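Local coordinates for protein PKS (PDB 4OQJ) that probably catalyses the decarboxylative condensation of acyl units on acyl carrier proteins as a ketosynthase of an AT-less type I polyketide synthase making oxazolomycin, at residues E58-A62 and A63-E67; F93-R97 and D98-L102; L469-T473 and P474-D478; A500-A504 and L505-V509. All coordinates share one frame; numbering follows the deposited sequence.

Interaction 1 of 4, residues E58-A62 and A63-E67; sequences EELRA and AGVAE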
loop_
_atom_site.group_PDB
_atom_site.type_symbol
_atom_site.label_atom_id
_atom_site.label_comp_id
_atom_site.label_asym_id
_atom_site.label_seq_id
_atom_site.Cartn_x
_atom_site.Cartn_y
_atom_site.Cartn_z
ATOM N N GLU A 58 29.815 -18.758 -25.051
ATOM C CA GLU A 58 28.901 -18.827 -26.189
ATOM C C GLU A 58 27.532 -18.239 -25.840
ATOM O O GLU A 58 26.987 -17.428 -26.591
ATOM C CB GLU A 58 28.726 -20.270 -26.672
ATOM C CG GLU A 58 27.781 -20.392 -27.869
ATOM C CD GLU A 58 27.392 -21.822 -28.186
ATOM O OE1 GLU A 58 27.870 -22.748 -27.494
ATOM O OE2 GLU A 58 26.614 -22.019 -29.142
ATOM N N GLU A 59 26.973 -18.659 -24.709
ATOM C CA GLU A 59 25.673 -18.153 -24.264
ATOM C C GLU A 59 25.708 -16.655 -24.032
ATOM O O GLU A 59 24.758 -15.951 -24.362
ATOM C CB GLU A 59 25.229 -18.857 -22.979
ATOM C CG GLU A 59 24.876 -20.324 -23.189
ATOM C CD GLU A 59 24.862 -21.136 -21.902
ATOM O OE1 GLU A 59 25.629 -20.821 -20.959
ATOM O OE2 GLU A 59 24.074 -22.105 -21.842
ATOM N N LEU A 60 26.803 -16.164 -23.459
ATOM C CA LEU A 60 26.923 -14.739 -23.189
ATOM C C LEU A 60 27.016 -13.957 -24.504
ATOM O O LEU A 60 26.420 -12.889 -24.650
ATOM C CB LEU A 60 28.133 -14.466 -22.294
ATOM C CG LEU A 60 27.956 -15.010 -20.870
ATOM C CD1 LEU A 60 29.280 -15.061 -20.127
ATOM C CD2 LEU A 60 26.937 -14.180 -20.095
ATOM N N ARG A 61 27.740 -14.501 -25.470
ATOM C CA ARG A 61 27.844 -13.856 -26.772
ATOM C C ARG A 61 26.490 -13.827 -27.462
ATOM O O ARG A 61 26.091 -12.798 -27.998
ATOM C CB ARG A 61 28.878 -14.565 -27.636
ATOM C CG ARG A 61 30.296 -14.207 -27.228
ATOM C CD ARG A 61 31.330 -15.153 -27.777
ATOM N NE ARG A 61 32.667 -14.671 -27.443
ATOM C CZ ARG A 61 33.708 -15.445 -27.156
ATOM N NH1 ARG A 61 33.602 -16.767 -27.163
ATOM N NH2 ARG A 61 34.868 -14.885 -26.861
ATOM N N ALA A 62 25.788 -14.955 -27.427
ATOM C CA ALA A 62 24.431 -15.043 -27.957
ATOM C C ALA A 62 23.551 -13.959 -27.362
ATOM O O ALA A 62 22.691 -13.406 -28.041
ATOM C CB ALA A 62 23.834 -16.413 -27.674
ATOM N N ALA A 63 23.785 -13.653 -26.091
ATOM C CA ALA A 63 22.996 -12.664 -25.374
ATOM C C ALA A 63 23.489 -11.239 -25.628
ATOM O O ALA A 63 23.032 -10.293 -24.981
ATOM C CB ALA A 63 23.018 -12.965 -23.884
ATOM N N GLY A 64 24.432 -11.092 -26.553
ATOM C CA GLY A 64 24.936 -9.782 -26.929
ATOM C C GLY A 64 25.853 -9.121 -25.912
ATOM O O GLY A 64 25.984 -7.895 -25.894
ATOM N N VAL A 65 26.494 -9.915 -25.064
ATOM C CA VAL A 65 27.462 -9.366 -24.122
ATOM C C VAL A 65 28.717 -8.979 -24.886
ATOM O O VAL A 65 29.276 -9.787 -25.629
ATOM C CB VAL A 65 27.811 -10.362 -22.994
ATOM C CG1 VAL A 65 28.918 -9.813 -22.101
ATOM C CG2 VAL A 65 26.570 -10.678 -22.163
ATOM N N ALA A 66 29.149 -7.737 -24.696
ATOM C CA ALA A 66 30.310 -7.200 -25.405
ATOM C C ALA A 66 31.603 -7.928 -25.032
ATOM O O ALA A 66 31.763 -8.412 -23.915
ATOM C CB ALA A 66 30.443 -5.706 -25.128
ATOM N N GLU A 67 32.530 -7.987 -25.979
ATOM C CA GLU A 67 33.752 -8.764 -25.816
ATOM C C GLU A 67 34.727 -8.235 -24.747
ATOM O O GLU A 67 35.373 -9.031 -24.063
ATOM C CB GLU A 67 34.476 -8.852 -27.153
ATOM C CG GLU A 67 35.430 -10.025 -27.244
ATOM C CD GLU A 67 34.720 -11.368 -27.195
ATOM O OE1 GLU A 67 33.545 -11.452 -27.629
ATOM O OE2 GLU A 67 35.346 -12.338 -26.715
#

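Interaction 2 of 4, residues F93-R97 and D98-L102; sequences FGITR and DEAEL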
loop_
_atom_site.group_PDB
_atom_site.type_symbol
_atom_site.label_atom_id
_atom_site.label_comp_id
_atom_site.label_asym_id
_atom_site.label_seq_id
_atom_site.Cartn_x
_atom_site.Cartn_y
_atom_site.Cartn_z
ATOM N N PHE A 93 -6.257 -15.557 -20.779
ATOM C CA PHE A 93 -6.643 -14.311 -20.126
ATOM C C PHE A 93 -7.304 -13.307 -21.083
ATOM O O PHE A 93 -7.542 -12.159 -20.722
ATOM C CB PHE A 93 -5.418 -13.690 -19.460
ATOM C CG PHE A 93 -4.860 -14.532 -18.362
ATOM C CD1 PHE A 93 -5.572 -14.711 -17.186
ATOM C CD2 PHE A 93 -3.647 -15.183 -18.512
ATOM C CE1 PHE A 93 -5.067 -15.505 -16.164
ATOM C CE2 PHE A 93 -3.150 -15.982 -17.498
ATOM C CZ PHE A 93 -3.863 -16.135 -16.322
ATOM N N GLY A 94 -7.628 -13.746 -22.289
ATOM C CA GLY A 94 -8.345 -12.895 -23.227
ATOM C C GLY A 94 -7.524 -11.700 -23.668
ATOM O O GLY A 94 -8.055 -10.622 -23.907
ATOM N N ILE A 95 -6.218 -11.900 -23.768
ATOM C CA ILE A 95 -5.284 -10.838 -24.138
ATOM C C ILE A 95 -4.741 -11.094 -25.547
ATOM O O ILE A 95 -4.368 -12.214 -25.873
ATOM C CB ILE A 95 -4.135 -10.756 -23.110
ATOM C CG1 ILE A 95 -4.689 -10.268 -21.763
ATOM C CG2 ILE A 95 -3.024 -9.828 -23.584
ATOM C CD1 ILE A 95 -3.725 -10.392 -20.594
ATOM N N THR A 96 -4.711 -10.065 -26.389
ATOM C CA THR A 96 -4.217 -10.223 -27.756
ATOM C C THR A 96 -2.708 -10.397 -27.753
ATOM O O THR A 96 -2.052 -10.081 -26.761
ATOM C CB THR A 96 -4.552 -9.013 -28.622
ATOM O OG1 THR A 96 -3.806 -7.893 -28.147
ATOM C CG2 THR A 96 -6.042 -8.684 -28.551
ATOM N N ARG A 97 -2.162 -10.891 -28.861
ATOM C CA ARG A 97 -0.718 -11.024 -29.021
ATOM C C ARG A 97 -0.005 -9.682 -28.869
ATOM O O ARG A 97 1.019 -9.589 -28.187
ATOM C CB ARG A 97 -0.367 -11.608 -30.393
ATOM C CG ARG A 97 -0.844 -13.021 -30.644
ATOM C CD ARG A 97 -0.077 -13.670 -31.797
ATOM N NE ARG A 97 0.861 -14.695 -31.325
ATOM C CZ ARG A 97 2.127 -14.471 -30.969
ATOM N NH1 ARG A 97 2.645 -13.248 -31.024
ATOM N NH2 ARG A 97 2.884 -15.481 -30.555
ATOM N N ASP A 98 -0.523 -8.651 -29.534
ATOM C CA ASP A 98 0.095 -7.329 -29.468
ATOM C C ASP A 98 0.107 -6.824 -28.036
ATOM O O ASP A 98 1.092 -6.246 -27.593
ATOM C CB ASP A 98 -0.629 -6.323 -30.362
ATOM C CG ASP A 98 -0.374 -6.563 -31.842
ATOM O OD1 ASP A 98 0.537 -7.358 -32.171
ATOM O OD2 ASP A 98 -1.081 -5.950 -32.676
ATOM N N GLU A 99 -0.973 -7.047 -27.297
ATOM C CA GLU A 99 -0.998 -6.561 -25.925
ATOM C C GLU A 99 -0.059 -7.392 -25.056
ATOM O O GLU A 99 0.649 -6.833 -24.210
ATOM C CB GLU A 99 -2.409 -6.570 -25.335
ATOM C CG GLU A 99 -2.384 -6.283 -23.825
ATOM C CD GLU A 99 -3.692 -5.759 -23.278
ATOM O OE1 GLU A 99 -3.804 -4.527 -23.113
ATOM O OE2 GLU A 99 -4.595 -6.578 -22.991
ATOM N N ALA A 100 -0.034 -8.712 -25.262
ATOM C CA ALA A 100 0.820 -9.581 -24.449
ATOM C C ALA A 100 2.281 -9.176 -24.572
ATOM O O ALA A 100 3.049 -9.224 -23.606
ATOM C CB ALA A 100 0.656 -11.032 -24.856
ATOM N N GLU A 101 2.661 -8.815 -25.785
ATOM C CA GLU A 101 4.018 -8.376 -26.069
ATOM C C GLU A 101 4.343 -7.085 -25.326
ATOM O O GLU A 101 5.466 -6.892 -24.868
ATOM C CB GLU A 101 4.192 -8.177 -27.573
ATOM C CG GLU A 101 5.515 -7.551 -27.985
ATOM C CD GLU A 101 5.671 -7.476 -29.495
ATOM O OE1 GLU A 101 5.802 -6.351 -30.030
ATOM O OE2 GLU A 101 5.657 -8.545 -30.143
ATOM N N LEU A 102 3.361 -6.196 -25.215
ATOM C CA LEU A 102 3.578 -4.926 -24.535
ATOM C C LEU A 102 3.687 -5.064 -23.006
ATOM O O LEU A 102 4.415 -4.305 -22.370
ATOM C CB LEU A 102 2.456 -3.951 -24.872
ATOM C CG LEU A 102 2.467 -3.335 -26.276
ATOM C CD1 LEU A 102 1.340 -2.330 -26.397
ATOM C CD2 LEU A 102 3.796 -2.661 -26.596
HETATM O O HOH W 1 -5.793 -7.477 -25.421
#

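Interaction 3 of 4, residues L469-T473 and P474-D478; sequences LSANT and PAALD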
loop_
_atom_site.group_PDB
_atom_site.type_symbol
_atom_site.label_atom_id
_atom_site.label_comp_id
_atom_site.label_asym_id
_atom_site.label_seq_id
_atom_site.Cartn_x
_atom_site.Cartn_y
_atom_site.Cartn_z
ATOM N N LEU A 469 -12.707 -31.773 -15.165
ATOM C CA LEU A 469 -11.523 -31.030 -15.584
ATOM C C LEU A 469 -11.913 -30.157 -16.755
ATOM O O LEU A 469 -12.729 -30.562 -17.588
ATOM C CB LEU A 469 -10.385 -31.970 -16.000
ATOM C CG LEU A 469 -9.524 -32.645 -14.932
ATOM C CD1 LEU A 469 -10.309 -33.671 -14.155
ATOM C CD2 LEU A 469 -8.333 -33.311 -15.600
ATOM N N SER A 470 -11.346 -28.957 -16.827
ATOM C CA SER A 470 -11.555 -28.114 -18.003
ATOM C C SER A 470 -10.339 -27.237 -18.256
ATOM O O SER A 470 -9.622 -26.849 -17.330
ATOM C CB SER A 470 -12.831 -27.264 -17.861
ATOM O OG SER A 470 -12.745 -26.291 -16.833
ATOM N N ALA A 471 -10.104 -26.964 -19.531
ATOM C CA ALA A 471 -8.976 -26.162 -19.962
ATOM C C ALA A 471 -9.383 -25.358 -21.189
ATOM O O ALA A 471 -10.451 -25.580 -21.760
ATOM C CB ALA A 471 -7.775 -27.040 -20.258
ATOM N N ASN A 472 -8.528 -24.423 -21.584
ATOM C CA ASN A 472 -8.851 -23.505 -22.666
ATOM C C ASN A 472 -8.406 -24.039 -24.029
ATOM O O ASN A 472 -8.697 -23.428 -25.050
ATOM C CB ASN A 472 -8.212 -22.139 -22.416
ATOM C CG ASN A 472 -8.900 -21.039 -23.181
ATOM O OD1 ASN A 472 -10.129 -20.958 -23.199
ATOM N ND2 ASN A 472 -8.121 -20.196 -23.827
ATOM N N THR A 473 -7.696 -25.169 -24.021
ATOM C CA THR A 473 -7.292 -25.867 -25.238
ATOM C C THR A 473 -7.275 -27.376 -24.988
ATOM O O THR A 473 -7.124 -27.818 -23.853
ATOM C CB THR A 473 -5.872 -25.457 -25.733
ATOM O OG1 THR A 473 -4.885 -26.058 -24.892
ATOM C CG2 THR A 473 -5.690 -23.937 -25.765
ATOM N N PRO A 474 -7.416 -28.181 -26.056
ATOM C CA PRO A 474 -7.314 -29.639 -25.917
ATOM C C PRO A 474 -5.992 -30.090 -25.330
ATOM O O PRO A 474 -5.928 -30.993 -24.476
ATOM C CB PRO A 474 -7.463 -30.130 -27.362
ATOM C CG PRO A 474 -8.274 -29.108 -28.017
ATOM C CD PRO A 474 -7.862 -27.792 -27.401
ATOM N N ALA A 475 -4.919 -29.452 -25.786
ATOM C CA ALA A 475 -3.586 -29.797 -25.322
ATOM C C ALA A 475 -3.480 -29.562 -23.819
ATOM O O ALA A 475 -2.948 -30.404 -23.079
ATOM C CB ALA A 475 -2.540 -28.997 -26.072
ATOM N N ALA A 476 -3.999 -28.422 -23.360
ATOM C CA ALA A 476 -3.987 -28.110 -21.932
ATOM C C ALA A 476 -4.822 -29.126 -21.143
ATOM O O ALA A 476 -4.431 -29.542 -20.048
ATOM C CB ALA A 476 -4.502 -26.681 -21.688
ATOM N N LEU A 477 -5.968 -29.519 -21.699
ATOM C CA LEU A 477 -6.847 -30.493 -21.047
ATOM C C LEU A 477 -6.135 -31.838 -20.880
ATOM O O LEU A 477 -6.165 -32.443 -19.798
ATOM C CB LEU A 477 -8.144 -30.668 -21.848
ATOM C CG LEU A 477 -9.206 -31.600 -21.255
ATOM C CD1 LEU A 477 -9.733 -31.046 -19.944
ATOM C CD2 LEU A 477 -10.340 -31.812 -22.252
ATOM N N ASP A 478 -5.465 -32.293 -21.935
ATOM C CA ASP A 478 -4.690 -33.535 -21.846
ATOM C C ASP A 478 -3.587 -33.445 -20.794
ATOM O O ASP A 478 -3.422 -34.371 -19.987
ATOM C CB ASP A 478 -4.096 -33.898 -23.209
ATOM C CG ASP A 478 -5.141 -34.442 -24.177
ATOM O OD1 ASP A 478 -6.219 -34.887 -23.717
ATOM O OD2 ASP A 478 -4.889 -34.420 -25.403
#

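Interaction 4 of 4, residues A500-A504 and L505-V509; sequences AQTLA and LGRRV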
loop_
_atom_site.group_PDB
_atom_site.type_symbol
_atom_site.label_atom_id
_atom_site.label_comp_id
_atom_site.label_asym_id
_atom_site.label_seq_id
_atom_site.Cartn_x
_atom_site.Cartn_y
_atom_site.Cartn_z
ATOM N N ALA A 500 -12.765 -34.175 -5.689
ATOM C CA ALA A 500 -13.925 -33.848 -6.517
ATOM C C ALA A 500 -14.409 -32.444 -6.235
ATOM O O ALA A 500 -14.703 -31.700 -7.160
ATOM C CB ALA A 500 -15.061 -34.844 -6.287
ATOM N N GLN A 501 -14.496 -32.092 -4.956
ATOM C CA GLN A 501 -14.982 -30.776 -4.553
ATOM C C GLN A 501 -14.052 -29.672 -5.031
ATOM O O GLN A 501 -14.492 -28.654 -5.579
ATOM C CB GLN A 501 -15.122 -30.699 -3.034
ATOM C CG GLN A 501 -16.259 -31.561 -2.458
ATOM C CD GLN A 501 -16.147 -31.751 -0.945
ATOM O OE1 GLN A 501 -15.069 -31.591 -0.361
ATOM N NE2 GLN A 501 -17.263 -32.079 -0.305
ATOM N N THR A 502 -12.760 -29.871 -4.816
ATOM C CA THR A 502 -11.774 -28.864 -5.188
ATOM C C THR A 502 -11.833 -28.619 -6.694
ATOM O O THR A 502 -11.815 -27.485 -7.151
ATOM C CB THR A 502 -10.375 -29.292 -4.783
ATOM O OG1 THR A 502 -10.347 -29.489 -3.366
ATOM C CG2 THR A 502 -9.334 -28.237 -5.184
ATOM N N LEU A 503 -11.931 -29.696 -7.459
ATOM C CA LEU A 503 -11.954 -29.591 -8.910
ATOM C C LEU A 503 -13.215 -28.882 -9.416
ATOM O O LEU A 503 -13.153 -28.139 -10.393
ATOM C CB LEU A 503 -11.851 -30.974 -9.529
ATOM C CG LEU A 503 -10.491 -31.684 -9.472
ATOM C CD1 LEU A 503 -10.653 -33.120 -9.948
ATOM C CD2 LEU A 503 -9.447 -30.967 -10.317
ATOM N N ALA A 504 -14.350 -29.137 -8.763
ATOM C CA ALA A 504 -15.638 -28.602 -9.179
ATOM C C ALA A 504 -15.811 -27.144 -8.783
ATOM O O ALA A 504 -16.399 -26.363 -9.525
ATOM C CB ALA A 504 -16.786 -29.441 -8.572
ATOM N N LEU A 505 -15.307 -26.794 -7.600
ATOM C CA LEU A 505 -15.539 -25.478 -7.009
ATOM C C LEU A 505 -14.353 -24.542 -7.157
ATOM O O LEU A 505 -14.507 -23.326 -7.086
ATOM C CB LEU A 505 -15.866 -25.620 -5.525
ATOM C CG LEU A 505 -17.142 -26.394 -5.177
ATOM C CD1 LEU A 505 -17.102 -26.764 -3.710
ATOM C CD2 LEU A 505 -18.394 -25.580 -5.496
ATOM N N GLY A 506 -13.178 -25.105 -7.395
ATOM C CA GLY A 506 -11.934 -24.365 -7.237
ATOM C C GLY A 506 -11.111 -24.234 -8.495
ATOM O O GLY A 506 -9.925 -23.909 -8.426
ATOM N N ARG A 507 -11.747 -24.456 -9.644
ATOM C CA ARG A 507 -11.063 -24.389 -10.936
ATOM C C ARG A 507 -11.891 -23.562 -11.910
ATOM O O ARG A 507 -13.114 -23.657 -11.918
ATOM C CB ARG A 507 -10.829 -25.798 -11.486
ATOM C CG ARG A 507 -9.799 -26.602 -10.708
ATOM C CD ARG A 507 -8.405 -26.060 -10.984
ATOM N NE ARG A 507 -7.329 -26.763 -10.285
ATOM C CZ ARG A 507 -7.030 -26.592 -9.001
ATOM N NH1 ARG A 507 -7.760 -25.777 -8.242
ATOM N NH2 ARG A 507 -6.004 -27.245 -8.470
ATOM N N ARG A 508 -11.240 -22.741 -12.727
ATOM C CA ARG A 508 -11.970 -21.932 -13.694
ATOM C C ARG A 508 -12.788 -22.834 -14.637
ATOM O O ARG A 508 -12.309 -23.876 -15.062
ATOM C CB ARG A 508 -11.016 -21.064 -14.503
ATOM C CG ARG A 508 -11.744 -20.115 -15.442
ATOM C CD ARG A 508 -10.803 -19.126 -16.081
ATOM N NE ARG A 508 -10.445 -18.039 -15.168
ATOM C CZ ARG A 508 -9.886 -16.904 -15.563
ATOM N NH1 ARG A 508 -9.610 -16.704 -16.846
ATOM N NH2 ARG A 508 -9.611 -15.964 -14.681
ATOM N N VAL A 509 -14.008 -22.417 -14.958
ATOM C CA VAL A 509 -14.888 -23.177 -15.856
ATOM C C VAL A 509 -14.530 -22.835 -17.286
ATOM O O VAL A 509 -14.771 -21.708 -17.729
ATOM C CB VAL A 509 -16.381 -22.843 -15.618
ATOM C CG1 VAL A 509 -17.276 -23.635 -16.571
ATOM C CG2 VAL A 509 -16.750 -23.119 -14.188
HETATM O O HOH W 2 -14.890 -26.084 -12.296
#

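Interaction 1 of 4, residues E58-A62 and A63-E67
Val65 N reaches back to Leu60 O (3.0 Å) and Gly64 N to Arg61 O (2.8 Å), the pair of backbone bonds of a Schellman motif, with Gly64 at positive phi (74°) as its C-prime residue. Gly64 N sits above the carbonyl plane of Arg61 and not on a lone pair. Ala63 N adds a bond to Glu59 O at 3.0 Å and a weak one to Leu60 O. Leu60 O is therefore shared by two backbone donors.

Val65 folds back over the helix end. Its CG2 lies 3.3 Å from Leu60 O and 4.1 Å from Leu60 CD2. The two side chains lie side by side and point the same way, as is usual for the apolar pair that goes with a Schellman turn.

On another part of the turn, Arg61 and Glu67 form a salt bridge. The arginine chain is extended from CG to NE. Glu67 is bent at chi2 (65°), which turns its carboxylate back toward the guanidinium edge. The two flat groups are nearly coplanar, 13° apart. NH2 of Arg61 meets the syn lone pair of Glu67 OE2 at 2.6 Å, almost straight. NE of Arg61 to Glu67 OE1 is weaker, at 3.3 Å. The two-point contact should limit rotation of both groups.

The turn joins helix 57-62 to helix 67-71. Leu60 and Val65 both pack on Leu70 of the second helix and on Tyr75 of strand 75-79.

Interaction 2 of 4, residues F93-R97 and D98-L102
Thr96 has OG1 between its backbone N and carbonyl carbon (chi1 67°), where it accepts from Glu99 N at 3.1 Å. Glu99 sets its CG anti to the backbone N (chi1 170°) and runs extended back past Ile95. Thr96 is the N-cap of helix 97-102, and the Glu99 carboxylate answers Thr96 N only through a water. The capping bond is fairly straight, at 157°. It satisfies an N-H of the first turn, which has no earlier helical carbonyl to bond. The next backbone bonds are regular: Ala100 N to Thr96 O and Glu101 N to Arg97 O.

Ile95 lies just before the cap and points into the first turn. Its CG2 touches Glu99 CG at 3.6 Å and Ala100 CB at 4.1 Å. The Ile95 and Glu99 side chains cross at about a right angle, so a methyl group rests against the aliphatic part of the glutamate. Glu99 OE1 forms a salt bridge with Arg162 of helix 157-167. Glu101 likewise has a salt bridge to Arg151.

One water bridges Thr96 N and the Glu99 carboxylate. It accepts from Thr96 N at 3.0 Å and donates to Glu99 OE2 at 2.9 Å.

Interaction 3 of 4, residues L469-T473 and P474-D478
Thr473 meets the first turn of helix 474-490 as its N-cap, at the turn from strand 465-471 into the helix. Its CB sits against the proline that opens the helix, 3.5 Å from Pro474 CD, a tight carbon pair. From CB, chi1 of 75° puts OG1 between the backbone N and the carbonyl carbon. There OG1 accepts from Ala476 N at 3.0 Å in a fairly straight bond. OG1 also touches Ala476 CB at 3.3 Å and, more loosely, Ala475 CB. The backbone carbonyl of Thr473 takes the next N-H, with Leu477 N at 3.0 Å from Thr473 O. One residue thus serves two N-H groups of the first turn. Pro474 has no N-H to satisfy, which suits a first helical position.

Behind the cap, the strand and the helix run roughly antiparallel. The axes of the short segments 469-471 and 474-478 come within 7.1 Å at an angle of 145°. Ala471 points at the helix, and its CB meets Ala476 CB at 3.6 Å and Leu477 CB at 4.0 Å. Two alanines facing each other here probably help the strand and helix come this close. Strand 465-471 is an outer strand of a three-stranded antiparallel sheet. It pairs with strand 512-518, where Leu469 bonds to Arg514 and Ala471 to Tyr512 through the backbone. Tyr697, from a loop, touches both Ala471 and Ala476.

Leu477 has CG anti to its backbone N (chi1 -177°), which turns the branch toward the strand, with CD1 4.1 Å from Leu469 CB.

Interaction 4 of 4, residues A500-A504 and L505-V509
Arg507 turns back on the end of helix 496-505 and lays its aliphatic part on Leu503. Its CB points toward the helix and lies 3.5 Å from Leu503 O. CG is 3.7 Å from the same oxygen. The Leu503 side chain starts away from the loop, yet its CD2 ends 4.4 Å from Arg507 CG.

The arginine is bent at chi2 (-72°), which swings the guanidinium round beside Thr502. Thr502 CG2 approaches the guanidinium obliquely. NH1 of Arg507 bonds to Gly506 O at 2.9 Å. This oxygen lies in the guanidinium plane, but NH1 stands above the carbonyl plane and not on a lone pair. NH1 also bonds to Glu119 O, and NH2 to Pro695 O. Backbone carbonyls from three parts of the chain thus hold the group, which probably fixes how the guanidinium is turned.

Leu505 keeps to the helix. Its CB and CG rest against Gln501 O, with CB at 3.3 Å, and Leu505 N donates to that same oxygen at 2.9 Å. Gln501 runs the other way, to the backbone of Pro688 and Arg690, while Trp680 packs on Leu505 and Ala504.

Gly506 is the first residue to leave helical backbone angles. Its N makes a weak bond to Thr502 O, and its alpha carbon lies close to that oxygen. A water lies between Ala504 O and Arg507 O. Arg127 also donates to Ala504 O and, weakly, to Arg507 O.

The arrangement is a buried helix C-terminus, where the chain leaves helix 496-505 for strand 512-518 of the small antiparallel sheet.

The four contacts are local and follow one another along the chain; none nests or crosses. Interaction 1 closes the turn between helices 57-62 and 67-71. Interaction 2 starts helix 97-102, with its centre 29 Å from that of interaction 1. Both belong to the N-terminal ketosynthase region. Interactions 3 and 4 lie in the C-terminal extension and do touch. Interaction 3 turns strand 465-471 into helix 474-490, and interaction 4 leads from helix 496-505 toward strand 512-518. They meet where Ser470 OG packs 3.0 Å from Arg508 O. Interaction 2 comes within about 5 Å of interaction 4 at their nearest atoms, without touching.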